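Local coordinates for CYCLIN domain-containing protein (Chaetomium thermophilum, PDB 6Z3U) that probably serves as the cyclin H-type regulatory subunit of a CDK-activating kinase (CAK) complex, in which it partners a cyclin-dependent kinase, at residues A10-S15 with F234-I239; S26-M31 with A230-T235; V90-A95 with E338-K343. All coordinates share one frame; numbering follows the deposited sequence.

How the interactions relate
Interactions 1 and 2 end on the same part of the chain and share F234 and T235; interaction 2 uses the short helix 230-233, and interaction 1 the start of helix 236-247. Their centres lie 14 Å apart and they touch, I239 CD1 approaching A230 O at 3.5 Å. Together they lay the N-terminal helices against the C-terminal cyclin repeat. Interaction 3 stands apart, its centre about 28 Å from that of interaction 1 and on the opposite side of the chain's centre, and about 21 Å from that of interaction 2. The RING-type protein borders interactions 1 and 2, the kinase chain reaches interaction 1, and neither touches the segments of interaction 3.

Interaction 1: A10-S15 with F234-I239; sequences ARYRQS and FTPSQI
Y12 extends its ring opposite its own backbone N (chi1 -180°), which carries it toward the start of helix 236-247, where T235 comes from the other direction. The T235 torsion (chi1 -60°) sets OG1 opposite the carbonyl carbon and leaves the methyl CG2 to meet the phenol ring. CG2 sits over one ring face, 3.8 Å from the centroid of the Y12 ring and 17° off its normal, a CH-pi contact displaced a little toward the rim. P236 approaches the hydroxyl end obliquely, its CD 3.6 Å from Y12 CE1 and touching Y12 OH as well. No hydrogen bond crosses between the segments, and Y12, T235 and P236 are all buried. The contact lays the N-terminal helix 7-12 of this cyclin against the beginning of a helix in its C-terminal cyclin repeat. Y12 to S15 form a type I beta turn, in which Y12 O accepts twice, from S15 N at 3.0 Å and from S15 OG at 2.8 Å. S15 in turn is the N-cap of helix 16-19, its OG bonding weakly to Y18 N. T235 is the N-cap of helix 236-247 without a capping bond from its own side chain; instead its backbone N donates to Q238 OE1 at 3.0 Å, from above the carbonyl plane, the N3-to-N-cap bond of a capping box without its reciprocal. Q238 NE2 is held by V60 O of the neighbouring RING-type protein, and R13 makes a salt bridge to E65 of that same chain.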
loop_
_atom_site.group_PDB
_atom_site.type_symbol
_atom_site.label_atom_id
_atom_site.label_comp_id
_atom_site.label_asym_id
_atom_site.label_seq_id
_atom_site.Cartn_x
_atom_site.Cartn_y
_atom_site.Cartn_z
ATOM N N ALA A 10 -7.518 13.713 -10.452
ATOM C CA ALA A 10 -6.163 13.653 -10.989
ATOM C C ALA A 10 -5.297 12.699 -10.178
ATOM O O ALA A 10 -4.531 11.909 -10.742
ATOM C CB ALA A 10 -5.544 15.049 -11.010
ATOM N N ARG A 11 -5.405 12.760 -8.849
ATOM C CA ARG A 11 -4.608 11.876 -8.004
ATOM C C ARG A 11 -5.014 10.420 -8.181
ATOM O O ARG A 11 -4.165 9.529 -8.071
ATOM C CB ARG A 11 -4.724 12.312 -6.542
ATOM C CG ARG A 11 -3.830 11.533 -5.582
ATOM C CD ARG A 11 -3.274 12.433 -4.475
ATOM N NE ARG A 11 -4.232 12.715 -3.403
ATOM C CZ ARG A 11 -4.130 12.286 -2.144
ATOM N NH1 ARG A 11 -5.064 12.615 -1.261
ATOM N NH2 ARG A 11 -3.107 11.534 -1.756
ATOM N N TYR A 12 -6.291 10.155 -8.461
ATOM C CA TYR A 12 -6.710 8.776 -8.684
ATOM C C TYR A 12 -6.088 8.209 -9.955
ATOM O O TYR A 12 -5.656 7.050 -9.978
ATOM C CB TYR A 12 -8.235 8.684 -8.758
ATOM C CG TYR A 12 -8.728 7.272 -8.987
ATOM C CD1 TYR A 12 -8.927 6.404 -7.923
ATOM C CD2 TYR A 12 -8.976 6.802 -10.271
ATOM C CE1 TYR A 12 -9.369 5.110 -8.129
ATOM C CE2 TYR A 12 -9.417 5.510 -10.487
ATOM C CZ TYR A 12 -9.611 4.668 -9.412
ATOM O OH TYR A 12 -10.050 3.382 -9.624
ATOM N N ARG A 13 -6.030 9.008 -11.024
ATOM C CA ARG A 13 -5.501 8.525 -12.295
ATOM C C ARG A 13 -4.020 8.178 -12.238
ATOM O O ARG A 13 -3.500 7.621 -13.211
ATOM C CB ARG A 13 -5.733 9.556 -13.400
ATOM C CG ARG A 13 -7.181 9.673 -13.837
ATOM C CD ARG A 13 -7.330 10.614 -15.021
ATOM N NE ARG A 13 -8.710 11.061 -15.199
ATOM C CZ ARG A 13 -9.156 12.289 -14.937
ATOM N NH1 ARG A 13 -10.435 12.576 -15.136
ATOM N NH2 ARG A 13 -8.337 13.231 -14.486
ATOM N N GLN A 14 -3.332 8.487 -11.145
ATOM C CA GLN A 14 -1.936 8.107 -10.996
ATOM C C GLN A 14 -1.769 6.735 -10.357
ATOM O O GLN A 14 -0.638 6.251 -10.248
ATOM C CB GLN A 14 -1.183 9.155 -10.176
ATOM C CG GLN A 14 -1.296 10.549 -10.745
ATOM C CD GLN A 14 -0.139 11.425 -10.339
ATOM O OE1 GLN A 14 0.030 11.755 -9.165
ATOM N NE2 GLN A 14 0.676 11.809 -11.315
ATOM N N SER A 15 -2.860 6.103 -9.936
ATOM C CA SER A 15 -2.776 4.808 -9.288
ATOM C C SER A 15 -2.534 3.704 -10.310
ATOM O O SER A 15 -2.880 3.826 -11.491
ATOM C CB SER A 15 -4.063 4.514 -8.515
ATOM O OG SER A 15 -5.152 4.306 -9.402
ATOM N N PHE A 234 -15.056 1.014 -13.488
ATOM C CA PHE A 234 -15.590 2.061 -12.631
ATOM C C PHE A 234 -14.656 2.295 -11.455
ATOM O O PHE A 234 -13.892 1.414 -11.054
ATOM C CB PHE A 234 -16.995 1.705 -12.130
ATOM C CG PHE A 234 -17.964 1.393 -13.232
ATOM C CD1 PHE A 234 -18.550 2.411 -13.966
ATOM C CD2 PHE A 234 -18.287 0.082 -13.537
ATOM C CE1 PHE A 234 -19.441 2.127 -14.981
ATOM C CE2 PHE A 234 -19.178 -0.208 -14.552
ATOM C CZ PHE A 234 -19.757 0.816 -15.275
ATOM N N THR A 235 -14.722 3.489 -10.923
ATOM C CA THR A 235 -13.932 3.973 -9.803
ATOM C C THR A 235 -14.598 3.590 -8.485
ATOM O O THR A 235 -15.825 3.470 -8.419
ATOM C CB THR A 235 -13.789 5.489 -9.895
ATOM O OG1 THR A 235 -13.142 5.827 -11.128
ATOM C CG2 THR A 235 -12.979 6.050 -8.746
ATOM N N PRO A 236 -13.823 3.373 -7.415
ATOM C CA PRO A 236 -14.450 3.059 -6.119
ATOM C C PRO A 236 -15.570 4.010 -5.735
ATOM O O PRO A 236 -16.585 3.567 -5.183
ATOM C CB PRO A 236 -13.269 3.133 -5.145
ATOM C CG PRO A 236 -12.111 2.678 -5.967
ATOM C CD PRO A 236 -12.356 3.216 -7.360
ATOM N N SER A 237 -15.421 5.307 -6.007
ATOM C CA SER A 237 -16.522 6.231 -5.759
ATOM C C SER A 237 -17.716 5.887 -6.638
ATOM O O SER A 237 -18.861 5.884 -6.175
ATOM C CB SER A 237 -16.077 7.671 -6.010
ATOM O OG SER A 237 -15.725 7.869 -7.369
ATOM N N GLN A 238 -17.463 5.588 -7.913
ATOM C CA GLN A 238 -18.547 5.234 -8.821
ATOM C C GLN A 238 -19.221 3.938 -8.385
ATOM O O GLN A 238 -20.454 3.852 -8.330
ATOM C CB GLN A 238 -18.004 5.117 -10.246
ATOM C CG GLN A 238 -17.497 6.434 -10.814
ATOM C CD GLN A 238 -16.735 6.259 -12.113
ATOM O OE1 GLN A 238 -16.532 5.140 -12.580
ATOM N NE2 GLN A 238 -16.308 7.369 -12.702
ATOM N N ILE A 239 -18.425 2.912 -8.076
ATOM C CA ILE A 239 -18.991 1.652 -7.600
ATOM C C ILE A 239 -19.723 1.862 -6.281
ATOM O O ILE A 239 -20.819 1.326 -6.069
ATOM C CB ILE A 239 -17.884 0.587 -7.465
ATOM C CG1 ILE A 239 -17.266 0.286 -8.832
ATOM C CG2 ILE A 239 -18.440 -0.682 -6.836
ATOM C CD1 ILE A 239 -16.036 -0.589 -8.765
#

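Interaction 2: S26-M31 with A230-T235; sequences SQLASM and AYFHFT
L28 packs both methyls against F232 and H233, the close-packed part of the contact. With CG anti to the backbone N (chi1 -152°), both methyls point there, and the side chain crosses that of F232 at about a right angle. CD1 lies over one face of the F232 ring, 4.2 Å from the F232 centroid and 23° off the normal, a CH-pi contact offset toward the rim. CD2 lies against F232 CD2 at 3.8 Å and also meets the imidazole obliquely, 3.8 Å from H233 NE2. F232 CB lies over the centre of the H233 ring, so the two residues present one joint surface to the leucine. Elsewhere the segments part. S26 and A29 lie on the exposed side of helix 25-48, where S30 OG bonds weakly to S26 O, and E67 of the RING-type protein packs on S26 and Q27. I123 of helix 108-124 also touches L28, which thus meets the first cyclin repeat as well as the second. No hydrogen bond crosses; the contact is van der Waals and CH-pi. H233 spends its ND1 on F23 O, and its NE2, met obliquely by a methyl, would probably suit a neutral ring better than a charged one.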
loop_
_atom_site.group_PDB
_atom_site.type_symbol
_atom_site.label_atom_id
_atom_site.label_comp_id
_atom_site.label_asym_id
_atom_site.label_seq_id
_atom_site.Cartn_x
_atom_site.Cartn_y
_atom_site.Cartn_z
ATOM N N SER A 26 -14.632 -3.420 -24.161
ATOM C CA SER A 26 -14.095 -3.956 -25.407
ATOM C C SER A 26 -12.633 -4.347 -25.241
ATOM O O SER A 26 -12.201 -5.390 -25.743
ATOM C CB SER A 26 -14.257 -2.934 -26.531
ATOM O OG SER A 26 -13.868 -3.480 -27.780
ATOM N N GLN A 27 -11.859 -3.524 -24.530
ATOM C CA GLN A 27 -10.465 -3.863 -24.265
ATOM C C GLN A 27 -10.357 -5.106 -23.391
ATOM O O GLN A 27 -9.480 -5.951 -23.606
ATOM C CB GLN A 27 -9.764 -2.679 -23.600
ATOM C CG GLN A 27 -9.430 -1.540 -24.548
ATOM C CD GLN A 27 -9.029 -0.274 -23.815
ATOM O OE1 GLN A 27 -9.650 0.775 -23.983
ATOM N NE2 GLN A 27 -7.992 -0.368 -22.990
ATOM N N LEU A 28 -11.244 -5.237 -22.400
ATOM C CA LEU A 28 -11.194 -6.388 -21.505
ATOM C C LEU A 28 -11.446 -7.684 -22.264
ATOM O O LEU A 28 -10.739 -8.678 -22.063
ATOM C CB LEU A 28 -12.217 -6.223 -20.382
ATOM C CG LEU A 28 -11.892 -6.908 -19.054
ATOM C CD1 LEU A 28 -10.725 -6.216 -18.374
ATOM C CD2 LEU A 28 -13.108 -6.919 -18.139
ATOM N N ALA A 29 -12.448 -7.696 -23.142
ATOM C CA ALA A 29 -12.750 -8.909 -23.892
ATOM C C ALA A 29 -11.580 -9.298 -24.788
ATOM O O ALA A 29 -11.161 -10.461 -24.812
ATOM C CB ALA A 29 -14.024 -8.710 -24.714
ATOM N N SER A 30 -11.028 -8.329 -25.525
ATOM C CA SER A 30 -9.933 -8.630 -26.442
ATOM C C SER A 30 -8.741 -9.235 -25.707
ATOM O O SER A 30 -8.132 -10.198 -26.189
ATOM C CB SER A 30 -9.521 -7.366 -27.194
ATOM O OG SER A 30 -10.549 -6.950 -28.076
ATOM N N MET A 31 -8.392 -8.687 -24.541
ATOM C CA MET A 31 -7.310 -9.263 -23.748
ATOM C C MET A 31 -7.614 -10.705 -23.356
ATOM O O MET A 31 -6.779 -11.597 -23.539
ATOM C CB MET A 31 -7.055 -8.410 -22.505
ATOM C CG MET A 31 -6.230 -7.170 -22.783
ATOM S SD MET A 31 -5.734 -6.293 -21.294
ATOM C CE MET A 31 -7.215 -5.358 -20.956
ATOM N N ALA A 230 -16.772 -4.906 -12.242
ATOM C CA ALA A 230 -16.998 -3.525 -11.826
ATOM C C ALA A 230 -15.686 -2.765 -11.665
ATOM O O ALA A 230 -15.565 -1.621 -12.117
ATOM C CB ALA A 230 -17.797 -3.497 -10.523
ATOM N N TYR A 231 -14.690 -3.382 -11.025
ATOM C CA TYR A 231 -13.445 -2.673 -10.742
ATOM C C TYR A 231 -12.748 -2.215 -12.016
ATOM O O TYR A 231 -12.075 -1.178 -12.015
ATOM C CB TYR A 231 -12.506 -3.564 -9.927
ATOM C CG TYR A 231 -12.790 -3.588 -8.443
ATOM C CD1 TYR A 231 -14.089 -3.692 -7.964
ATOM C CD2 TYR A 231 -11.756 -3.521 -7.520
ATOM C CE1 TYR A 231 -14.350 -3.717 -6.609
ATOM C CE2 TYR A 231 -12.007 -3.548 -6.162
ATOM C CZ TYR A 231 -13.306 -3.648 -5.712
ATOM O OH TYR A 231 -13.562 -3.674 -4.363
ATOM N N PHE A 232 -12.901 -2.962 -13.112
ATOM C CA PHE A 232 -12.161 -2.658 -14.329
ATOM C C PHE A 232 -12.725 -1.464 -15.089
ATOM O O PHE A 232 -11.991 -0.838 -15.862
ATOM C CB PHE A 232 -12.147 -3.873 -15.266
ATOM C CG PHE A 232 -11.519 -5.099 -14.667
ATOM C CD1 PHE A 232 -10.199 -5.087 -14.247
ATOM C CD2 PHE A 232 -12.244 -6.271 -14.545
ATOM C CE1 PHE A 232 -9.622 -6.217 -13.702
ATOM C CE2 PHE A 232 -11.672 -7.402 -14.003
ATOM C CZ PHE A 232 -10.360 -7.375 -13.582
ATOM N N HIS A 233 -14.000 -1.131 -14.886
ATOM C CA HIS A 233 -14.652 -0.082 -15.652
ATOM C C HIS A 233 -15.118 1.100 -14.816
ATOM O O HIS A 233 -15.536 2.110 -15.392
ATOM C CB HIS A 233 -15.862 -0.656 -16.406
ATOM C CG HIS A 233 -15.573 -1.946 -17.107
ATOM N ND1 HIS A 233 -14.591 -2.070 -18.064
ATOM C CD2 HIS A 233 -16.138 -3.172 -16.985
ATOM C CE1 HIS A 233 -14.561 -3.315 -18.503
ATOM N NE2 HIS A 233 -15.491 -4.004 -17.865
ATOM N N PHE A 234 -15.056 1.014 -13.488
ATOM C CA PHE A 234 -15.590 2.061 -12.631
ATOM C C PHE A 234 -14.656 2.295 -11.455
ATOM O O PHE A 234 -13.892 1.414 -11.054
ATOM C CB PHE A 234 -16.995 1.705 -12.130
ATOM C CG PHE A 234 -17.964 1.393 -13.232
ATOM C CD1 PHE A 234 -18.550 2.411 -13.966
ATOM C CD2 PHE A 234 -18.287 0.082 -13.537
ATOM C CE1 PHE A 234 -19.441 2.127 -14.981
ATOM C CE2 PHE A 234 -19.178 -0.208 -14.552
ATOM C CZ PHE A 234 -19.757 0.816 -15.275
ATOM N N THR A 235 -14.722 3.489 -10.923
ATOM C CA THR A 235 -13.932 3.973 -9.803
ATOM C C THR A 235 -14.598 3.590 -8.485
ATOM O O THR A 235 -15.825 3.470 -8.419
ATOM C CB THR A 235 -13.789 5.489 -9.895
ATOM O OG1 THR A 235 -13.142 5.827 -11.128
ATOM C CG2 THR A 235 -12.979 6.050 -8.746
#

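Interaction 3: V90-A95 with E338-K343; sequences VTFYTA and EHWNNK
W340 lies against helix 83-103 with its indole, meeting T91 and F92, and A95 one turn further on. One contact is CH-pi: T91 CG2 sits over the six-membered ring of W340, 3.8 Å from its centroid and 30° off the normal, toward the rim near CZ2 and CH2. The opposite indole face is taken by CD2 of the preceding residue, H339, so the ring is sandwiched between a methyl and an imidazole. The rest is van der Waals contact. W340 CE3 meets the F92 backbone obliquely, 3.7 Å from F92 CA. A95 CB meets W340 CB at 3.8 Å, at the root of the side chain. F92 runs past the indole in the opposite sense, its CB 4.0 Å from W340 CE3. The F92 ring, placed opposite the backbone N (chi1 169°), continues to the W340 carbonyl, where CE1 stands 3.5 Å from W340 O and approaches obliquely. Polar bonds come from elsewhere: W340 NE1 donates to E332 OE2, which fixes the rotation of the indole, T91 OG1 bonds to L87 O of its own helix, and R99 NH1 reaches W340 O weakly. With an alanine here, T91 CG2 and F92 would lose the ring they pack on, and E332 would probably be left without its indole donor. The tryptophan thus anchors the loop following helix 313-330 to helix 83-103, which is consistent with the first helix of the N-terminal cyclin repeat. Just beyond, N342 caps helix 343-358, its OD1 accepting from T344 N. That helix covers F92 through I350 and receives H339 through V345 and Q349, while I227 of helix 224-227 packs on T91 and A95 and L88 of helix 83-103 touches the indole.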
loop_
_atom_site.group_PDB
_atom_site.type_symbol
_atom_site.label_atom_id
_atom_site.label_comp_id
_atom_site.label_asym_id
_atom_site.label_seq_id
_atom_site.Cartn_x
_atom_site.Cartn_y
_atom_site.Cartn_z
ATOM N N VAL A 90 -13.616 -18.649 -13.700
ATOM C CA VAL A 90 -13.067 -17.574 -12.878
ATOM C C VAL A 90 -14.142 -17.018 -11.955
ATOM O O VAL A 90 -13.896 -16.765 -10.770
ATOM C CB VAL A 90 -12.463 -16.472 -13.767
ATOM C CG1 VAL A 90 -12.087 -15.257 -12.928
ATOM C CG2 VAL A 90 -11.256 -17.002 -14.510
ATOM N N THR A 91 -15.355 -16.829 -12.479
ATOM C CA THR A 91 -16.444 -16.323 -11.653
ATOM C C THR A 91 -16.821 -17.328 -10.573
ATOM O O THR A 91 -17.082 -16.948 -9.426
ATOM C CB THR A 91 -17.652 -15.996 -12.530
ATOM O OG1 THR A 91 -17.241 -15.147 -13.610
ATOM C CG2 THR A 91 -18.731 -15.290 -11.726
ATOM N N PHE A 92 -16.853 -18.615 -10.921
ATOM C CA PHE A 92 -17.197 -19.640 -9.941
ATOM C C PHE A 92 -16.170 -19.682 -8.815
ATOM O O PHE A 92 -16.528 -19.738 -7.633
ATOM C CB PHE A 92 -17.308 -21.002 -10.631
ATOM C CG PHE A 92 -17.388 -22.163 -9.679
ATOM C CD1 PHE A 92 -18.573 -22.467 -9.030
ATOM C CD2 PHE A 92 -16.279 -22.960 -9.445
ATOM C CE1 PHE A 92 -18.649 -23.536 -8.156
ATOM C CE2 PHE A 92 -16.350 -24.030 -8.572
ATOM C CZ PHE A 92 -17.536 -24.319 -7.928
ATOM N N TYR A 93 -14.883 -19.647 -9.164
ATOM C CA TYR A 93 -13.834 -19.736 -8.158
ATOM C C TYR A 93 -13.619 -18.422 -7.419
ATOM O O TYR A 93 -13.084 -18.438 -6.305
ATOM C CB TYR A 93 -12.526 -20.197 -8.807
ATOM C CG TYR A 93 -12.518 -21.678 -9.122
ATOM C CD1 TYR A 93 -12.511 -22.622 -8.103
ATOM C CD2 TYR A 93 -12.528 -22.133 -10.435
ATOM C CE1 TYR A 93 -12.512 -23.977 -8.382
ATOM C CE2 TYR A 93 -12.528 -23.489 -10.724
ATOM C CZ TYR A 93 -12.520 -24.405 -9.691
ATOM O OH TYR A 93 -12.517 -25.755 -9.960
ATOM N N THR A 94 -14.017 -17.291 -8.003
ATOM C CA THR A 94 -14.010 -16.040 -7.249
ATOM C C THR A 94 -15.047 -16.078 -6.131
ATOM O O THR A 94 -14.817 -15.536 -5.044
ATOM C CB THR A 94 -14.271 -14.855 -8.180
ATOM O OG1 THR A 94 -13.326 -14.867 -9.255
ATOM C CG2 THR A 94 -14.146 -13.539 -7.422
ATOM N N ALA A 95 -16.198 -16.704 -6.385
ATOM C CA ALA A 95 -17.197 -16.861 -5.334
ATOM C C ALA A 95 -16.722 -17.846 -4.275
ATOM O O ALA A 95 -16.954 -17.640 -3.079
ATOM C CB ALA A 95 -18.525 -17.317 -5.937
ATOM N N GLU A 338 -25.919 -18.096 -3.095
ATOM C CA GLU A 338 -26.383 -19.476 -3.092
ATOM C C GLU A 338 -26.354 -20.106 -4.478
ATOM O O GLU A 338 -26.270 -21.334 -4.584
ATOM C CB GLU A 338 -27.801 -19.540 -2.517
ATOM C CG GLU A 338 -27.909 -18.983 -1.104
ATOM C CD GLU A 338 -29.332 -18.631 -0.714
ATOM O OE1 GLU A 338 -30.269 -19.303 -1.198
ATOM O OE2 GLU A 338 -29.512 -17.677 0.074
ATOM N N HIS A 339 -26.415 -19.294 -5.538
ATOM C CA HIS A 339 -26.368 -19.840 -6.892
ATOM C C HIS A 339 -25.019 -20.476 -7.191
ATOM O O HIS A 339 -24.954 -21.555 -7.790
ATOM C CB HIS A 339 -26.666 -18.739 -7.910
ATOM C CG HIS A 339 -26.330 -19.114 -9.319
ATOM N ND1 HIS A 339 -27.065 -20.026 -10.044
ATOM C CD2 HIS A 339 -25.330 -18.703 -10.136
ATOM C CE1 HIS A 339 -26.537 -20.159 -11.247
ATOM N NE2 HIS A 339 -25.481 -19.368 -11.329
ATOM N N TRP A 340 -23.931 -19.821 -6.789
ATOM C CA TRP A 340 -22.595 -20.333 -7.061
ATOM C C TRP A 340 -22.148 -21.391 -6.062
ATOM O O TRP A 340 -21.079 -21.980 -6.253
ATOM C CB TRP A 340 -21.596 -19.175 -7.076
ATOM C CG TRP A 340 -21.895 -18.159 -8.139
ATOM C CD1 TRP A 340 -22.578 -16.989 -7.986
ATOM C CD2 TRP A 340 -21.525 -18.231 -9.522
ATOM N NE1 TRP A 340 -22.655 -16.325 -9.186
ATOM C CE2 TRP A 340 -22.016 -17.066 -10.146
ATOM C CE3 TRP A 340 -20.826 -19.165 -10.292
ATOM C CZ2 TRP A 340 -21.828 -16.809 -11.502
ATOM C CZ3 TRP A 340 -20.641 -18.909 -11.640
ATOM C CH2 TRP A 340 -21.139 -17.741 -12.231
ATOM N N ASN A 341 -22.925 -21.639 -5.009
ATOM C CA ASN A 341 -22.665 -22.727 -4.075
ATOM C C ASN A 341 -23.683 -23.852 -4.221
ATOM O O ASN A 341 -23.655 -24.809 -3.439
ATOM C CB ASN A 341 -22.660 -22.204 -2.637
ATOM C CG ASN A 341 -22.111 -23.217 -1.647
ATOM O OD1 ASN A 341 -21.248 -24.029 -1.983
ATOM N ND2 ASN A 341 -22.611 -23.171 -0.417
ATOM N N ASN A 342 -24.573 -23.761 -5.205
ATOM C CA ASN A 342 -25.595 -24.778 -5.401
ATOM C C ASN A 342 -24.978 -26.045 -5.981
ATOM O O ASN A 342 -24.151 -25.992 -6.896
ATOM C CB ASN A 342 -26.690 -24.248 -6.326
ATOM C CG ASN A 342 -27.853 -25.215 -6.480
ATOM O OD1 ASN A 342 -27.669 -26.432 -6.521
ATOM N ND2 ASN A 342 -29.063 -24.671 -6.571
ATOM N N LYS A 343 -25.383 -27.192 -5.433
ATOM C CA LYS A 343 -24.853 -28.462 -5.915
ATOM C C LYS A 343 -25.375 -28.792 -7.307
ATOM O O LYS A 343 -24.675 -29.444 -8.091
ATOM C CB LYS A 343 -25.211 -29.580 -4.935
ATOM C CG LYS A 343 -24.135 -30.644 -4.778
ATOM C CD LYS A 343 -22.941 -30.118 -3.989
ATOM C CE LYS A 343 -21.851 -31.171 -3.853
ATOM N NZ LYS A 343 -20.646 -30.629 -3.170
#